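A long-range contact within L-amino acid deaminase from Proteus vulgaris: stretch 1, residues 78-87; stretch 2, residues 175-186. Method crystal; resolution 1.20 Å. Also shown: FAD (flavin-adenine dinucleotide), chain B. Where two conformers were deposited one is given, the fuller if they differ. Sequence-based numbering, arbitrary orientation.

Stretch 1 78-87: RFYGQAISYK
Stretch 2 (175-186) AGFEEDSGSFDP

A short antiparallel ladder can join segments distant in sequence when side chains at its ends extend the contact, as these two stretches of L-amino acid deaminase illustrate. Strand 82-83 runs antiparallel to strand 182-183, with A83 (phi/psi -113/103) opposite G182 (CA-CA 4.4 Å) and Q82 (-110/140) opposite S183 (-132/137; CA-CA 4.8 Å).

Backbone hydrogen bonds set the register. The A83-G182 pair is doubly bonded, A83 N to G182 O and G182 N to A83 O, each 2.9 Å and nearly straight; F184 N to G81 O (3.0 Å) continues the ladder. Q82-S183 is the non-hydrogen-bonded pair. G182 (phi/psi -95/158) lacks a CB that would lie 2.9 Å from A83 CB, while G81 adopts 112/27, a conformation that itself calls for glycine.

At one end the packing is apolar. F79 (chi1 56°, chi2 79°) receives P186 CB over one ring face, 3.6 Å from the centroid, a CH-pi contact. Its ring meets that of F184 (chi1 30°, chi2 38°) obliquely, planes at 71° and centroids 5.5 Å apart, and F184 CZ reaches A83 CB at 3.7 Å.

At the other end the contact is largely polar, centred on the E178 carboxylate. A type I turn from E178 to S181, closed by S181 N to E178 O (3.1 Å), leads into the second strand. The CA-to-CB bond of E178 points toward stretch 1, and the side chain, t at chi1 and chi2 with chi3 -24°, carries OE2 to S85 N (2.9 Å), from which it accepts a hydrogen bond. Water 1 links S85 OG (2.8 Å) to E178 OE1 (2.8 Å), the latter bond weak. Y86 (chi1 -156°, chi2 62°) brings OH to 3.3 Å from G176 CA, into space that a CB there would occupy.

The flavin bonds to the edge of strand 82-83 turned away from stretch 2: G81 N and Q82 N both donate to FAD O4 (3.0 Å each), and FAD N3 donates to Q82 O (2.8 Å).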

# COMPACT_ATOMS: atom_id res chain seq x y z
N ARG A 78 0.86 6.89 5.59
CA ARG A 78 2.20 7.49 5.56
C ARG A 78 2.96 7.24 4.25
O ARG A 78 4.14 7.58 4.13
CB ARG A 78 3.02 6.99 6.76
CG ARG A 78 2.40 7.35 8.10
CD ARG A 78 3.16 6.78 9.29
NE ARG A 78 4.28 7.64 9.69
CZ ARG A 78 4.17 8.81 10.31
NH1 ARG A 78 2.98 9.32 10.63
NH2 ARG A 78 5.27 9.50 10.61
N PHE A 79 2.26 6.71 3.26
CA PHE A 79 2.89 6.23 2.04
C PHE A 79 3.14 7.33 1.01
O PHE A 79 2.59 8.42 1.10
CB PHE A 79 2.06 5.08 1.46
CG PHE A 79 0.62 5.43 1.22
CD1 PHE A 79 0.27 6.15 0.09
CD2 PHE A 79 -0.38 5.04 2.10
CE1 PHE A 79 -1.05 6.49 -0.15
CE2 PHE A 79 -1.71 5.37 1.86
CZ PHE A 79 -2.04 6.09 0.72
N TYR A 80 3.95 7.02 0.00
CA TYR A 80 4.29 7.96 -1.07
C TYR A 80 3.11 8.17 -2.01
O TYR A 80 2.81 9.30 -2.38
CB TYR A 80 5.50 7.48 -1.86
CG TYR A 80 5.87 8.31 -3.07
CD1 TYR A 80 5.92 9.71 -3.01
CD2 TYR A 80 6.17 7.70 -4.28
CE1 TYR A 80 6.27 10.46 -4.12
CE2 TYR A 80 6.53 8.45 -5.40
CZ TYR A 80 6.58 9.83 -5.31
OH TYR A 80 6.93 10.59 -6.39
N GLY A 81 2.47 7.07 -2.40
CA GLY A 81 1.18 7.11 -3.08
C GLY A 81 1.10 6.69 -4.53
O GLY A 81 0.19 7.13 -5.23
N GLN A 82 2.01 5.83 -4.98
CA GLN A 82 1.96 5.33 -6.35
C GLN A 82 1.57 3.86 -6.39
O GLN A 82 1.99 3.06 -5.55
CB GLN A 82 3.29 5.58 -7.08
CG GLN A 82 4.49 4.82 -6.55
CD GLN A 82 5.78 5.25 -7.24
OE1 GLN A 82 5.76 5.79 -8.35
NE2 GLN A 82 6.91 4.99 -6.59
N ALA A 83 0.74 3.53 -7.37
CA ALA A 83 0.30 2.16 -7.63
C ALA A 83 0.89 1.75 -8.96
O ALA A 83 0.42 2.18 -10.02
CB ALA A 83 -1.21 2.05 -7.63
N ILE A 84 1.96 0.95 -8.91
CA ILE A 84 2.76 0.65 -10.09
C ILE A 84 3.05 -0.83 -10.20
O ILE A 84 3.15 -1.53 -9.19
CB ILE A 84 4.08 1.47 -10.14
CG1 ILE A 84 5.11 1.00 -9.10
CG2 ILE A 84 3.78 2.96 -9.98
CD1 ILE A 84 6.47 1.67 -9.22
N SER A 85 3.19 -1.29 -11.44
CA SER A 85 3.75 -2.61 -11.73
C SER A 85 5.17 -2.55 -12.28
O SER A 85 5.78 -3.60 -12.50
CB SER A 85 2.86 -3.36 -12.73
OG SER A 85 2.84 -2.70 -13.98
N TYR A 86 5.72 -1.34 -12.47
CA TYR A 86 7.01 -1.15 -13.13
C TYR A 86 8.13 -1.95 -12.45
O TYR A 86 8.31 -1.84 -11.24
CB TYR A 86 7.39 0.33 -13.14
CG TYR A 86 8.36 0.75 -14.24
CD1 TYR A 86 8.02 0.61 -15.57
CD2 TYR A 86 9.58 1.35 -13.93
CE1 TYR A 86 8.88 1.01 -16.58
CE2 TYR A 86 10.45 1.76 -14.94
CZ TYR A 86 10.09 1.58 -16.26
OH TYR A 86 10.93 1.99 -17.25
N LYS A 87 8.84 -2.74 -13.26
CA LYS A 87 9.96 -3.60 -12.82
C LYS A 87 9.58 -4.73 -11.86
O LYS A 87 10.45 -5.40 -11.32
CB LYS A 87 11.11 -2.77 -12.21
CG LYS A 87 11.86 -1.89 -13.20
CD LYS A 87 13.05 -1.24 -12.51
CE LYS A 87 13.99 -0.58 -13.49
NZ LYS A 87 15.18 0.02 -12.82
N ALA A 175 12.30 7.58 -21.62
CA ALA A 175 11.75 7.14 -20.34
C ALA A 175 10.83 5.95 -20.52
O ALA A 175 10.26 5.74 -21.59
CB ALA A 175 10.98 8.27 -19.67
N GLY A 176 10.69 5.19 -19.44
CA GLY A 176 9.64 4.19 -19.34
C GLY A 176 8.37 4.84 -18.82
O GLY A 176 8.39 5.48 -17.77
N PHE A 177 7.28 4.66 -19.55
CA PHE A 177 6.00 5.29 -19.25
C PHE A 177 4.98 4.23 -18.88
O PHE A 177 4.54 3.47 -19.74
CB PHE A 177 5.52 6.08 -20.48
CG PHE A 177 4.23 6.86 -20.29
CD1 PHE A 177 3.91 7.50 -19.09
CD2 PHE A 177 3.37 7.02 -21.36
CE1 PHE A 177 2.74 8.25 -18.97
CE2 PHE A 177 2.20 7.76 -21.25
CZ PHE A 177 1.89 8.38 -20.05
N GLU A 178 4.64 4.15 -17.60
CA GLU A 178 3.55 3.29 -17.15
C GLU A 178 2.32 4.17 -17.24
O GLU A 178 2.00 4.91 -16.30
CB GLU A 178 3.80 2.77 -15.74
CG GLU A 178 2.70 1.87 -15.22
CD GLU A 178 3.06 1.12 -13.95
OE1 GLU A 178 4.26 0.90 -13.68
OE2 GLU A 178 2.12 0.70 -13.24
N GLU A 179 1.65 4.13 -18.39
CA GLU A 179 0.61 5.10 -18.70
C GLU A 179 -0.56 5.05 -17.72
O GLU A 179 -1.18 6.07 -17.43
CB GLU A 179 0.11 4.95 -20.14
CG GLU A 179 -0.93 6.02 -20.51
CD GLU A 179 -1.13 6.23 -22.00
OE1 GLU A 179 -0.81 5.33 -22.79
OE2 GLU A 179 -1.64 7.30 -22.38
N ASP A 180 -0.85 3.85 -17.22
CA ASP A 180 -1.96 3.66 -16.30
C ASP A 180 -1.54 3.54 -14.84
O ASP A 180 -2.27 2.98 -14.03
CB ASP A 180 -2.78 2.43 -16.72
CG ASP A 180 -2.04 1.14 -16.50
OD1 ASP A 180 -0.78 1.14 -16.50
OD2 ASP A 180 -2.72 0.11 -16.33
N SER A 181 -0.37 4.06 -14.48
CA SER A 181 0.03 4.06 -13.07
C SER A 181 -1.03 4.77 -12.24
O SER A 181 -1.65 5.74 -12.70
CB SER A 181 1.37 4.74 -12.86
OG SER A 181 1.26 6.14 -13.06
N GLY A 182 -1.24 4.27 -11.03
CA GLY A 182 -2.20 4.85 -10.11
C GLY A 182 -1.57 5.82 -9.14
O GLY A 182 -0.37 5.77 -8.86
N SER A 183 -2.41 6.70 -8.62
CA SER A 183 -2.07 7.63 -7.57
C SER A 183 -3.14 7.56 -6.50
O SER A 183 -4.32 7.52 -6.82
CB SER A 183 -2.03 9.04 -8.15
OG SER A 183 -1.85 10.03 -7.15
N PHE A 184 -2.73 7.56 -5.23
CA PHE A 184 -3.67 7.68 -4.10
C PHE A 184 -2.98 8.47 -3.00
O PHE A 184 -1.76 8.41 -2.86
CB PHE A 184 -4.25 6.33 -3.58
CG PHE A 184 -3.36 5.11 -3.74
CD1 PHE A 184 -1.97 5.17 -3.57
CD2 PHE A 184 -3.93 3.87 -4.03
CE1 PHE A 184 -1.19 4.04 -3.72
CE2 PHE A 184 -3.14 2.74 -4.17
CZ PHE A 184 -1.77 2.82 -4.02
N ASP A 185 -3.77 9.21 -2.23
CA ASP A 185 -3.22 10.17 -1.28
C ASP A 185 -3.37 9.63 0.14
O ASP A 185 -4.48 9.26 0.54
CB ASP A 185 -3.93 11.53 -1.40
CG ASP A 185 -3.92 12.09 -2.82
OD1 ASP A 185 -3.12 11.64 -3.67
OD2 ASP A 185 -4.72 13.01 -3.08
N PRO A 186 -2.28 9.62 0.93
CA PRO A 186 -2.34 8.99 2.25
C PRO A 186 -3.18 9.72 3.30
O PRO A 186 -3.51 9.12 4.32
CB PRO A 186 -0.87 8.92 2.65
CG PRO A 186 -0.24 10.06 1.95
CD PRO A 186 -0.92 10.11 0.62
PA FAD B . -0.32 -0.82 8.67
O1A FAD B . 0.93 -0.38 9.43
O2A FAD B . -1.00 0.29 7.89
O5B FAD B . -1.43 -1.41 9.65
C5B FAD B . -1.17 -2.44 10.59
C4B FAD B . -2.02 -2.10 11.80
O4B FAD B . -1.93 -3.20 12.74
C3B FAD B . -1.51 -0.86 12.53
O3B FAD B . -2.52 0.15 12.53
C2B FAD B . -1.16 -1.39 13.92
O2B FAD B . -1.38 -0.44 14.98
C1B FAD B . -2.02 -2.64 14.03
N9A FAD B . -1.55 -3.66 14.97
C8A FAD B . -0.35 -4.19 15.02
N7A FAD B . -0.26 -5.16 15.96
C5A FAD B . -1.47 -5.21 16.50
C6A FAD B . -2.10 -5.99 17.56
N6A FAD B . -1.39 -6.92 18.24
N1A FAD B . -3.39 -5.77 17.85
C2A FAD B . -4.12 -4.87 17.18
N3A FAD B . -3.61 -4.09 16.21
C4A FAD B . -2.33 -4.24 15.85
N1 FAD B . 2.75 1.13 -0.98
C2 FAD B . 2.32 1.40 -2.21
O2 FAD B . 1.58 0.58 -2.77
N3 FAD B . 2.70 2.54 -2.85
C4 FAD B . 3.53 3.45 -2.32
O4 FAD B . 3.81 4.47 -2.93
C4X FAD B . 4.06 3.22 -0.97
N5 FAD B . 4.95 4.05 -0.36
C5X FAD B . 5.25 3.87 0.93
C6 FAD B . 5.98 4.83 1.64
C7 FAD B . 6.25 4.69 3.00
C7M FAD B . 7.00 5.76 3.75
C8 FAD B . 5.78 3.49 3.71
C8M FAD B . 6.01 3.30 5.19
C9 FAD B . 5.07 2.52 2.99
C9A FAD B . 4.79 2.67 1.64
N10 FAD B . 4.08 1.69 0.93
C10 FAD B . 3.58 1.97 -0.35
C1' FAD B . 3.67 0.45 1.55
C2' FAD B . 2.31 0.49 2.16
O2' FAD B . 2.14 1.73 2.82
C3' FAD B . 2.22 -0.69 3.13
O3' FAD B . 2.64 -1.93 2.50
C4' FAD B . 0.83 -0.91 3.67
O4' FAD B . 0.30 0.33 4.18
C5' FAD B . 0.87 -1.95 4.77
O5' FAD B . -0.46 -2.06 5.27
P FAD B . -0.71 -2.91 6.63
O1P FAD B . -2.19 -2.91 6.87
O2P FAD B . 0.04 -4.22 6.54
O3P FAD B . 0.11 -2.07 7.75
O HOH W 1 4.64 -1.21 -15.50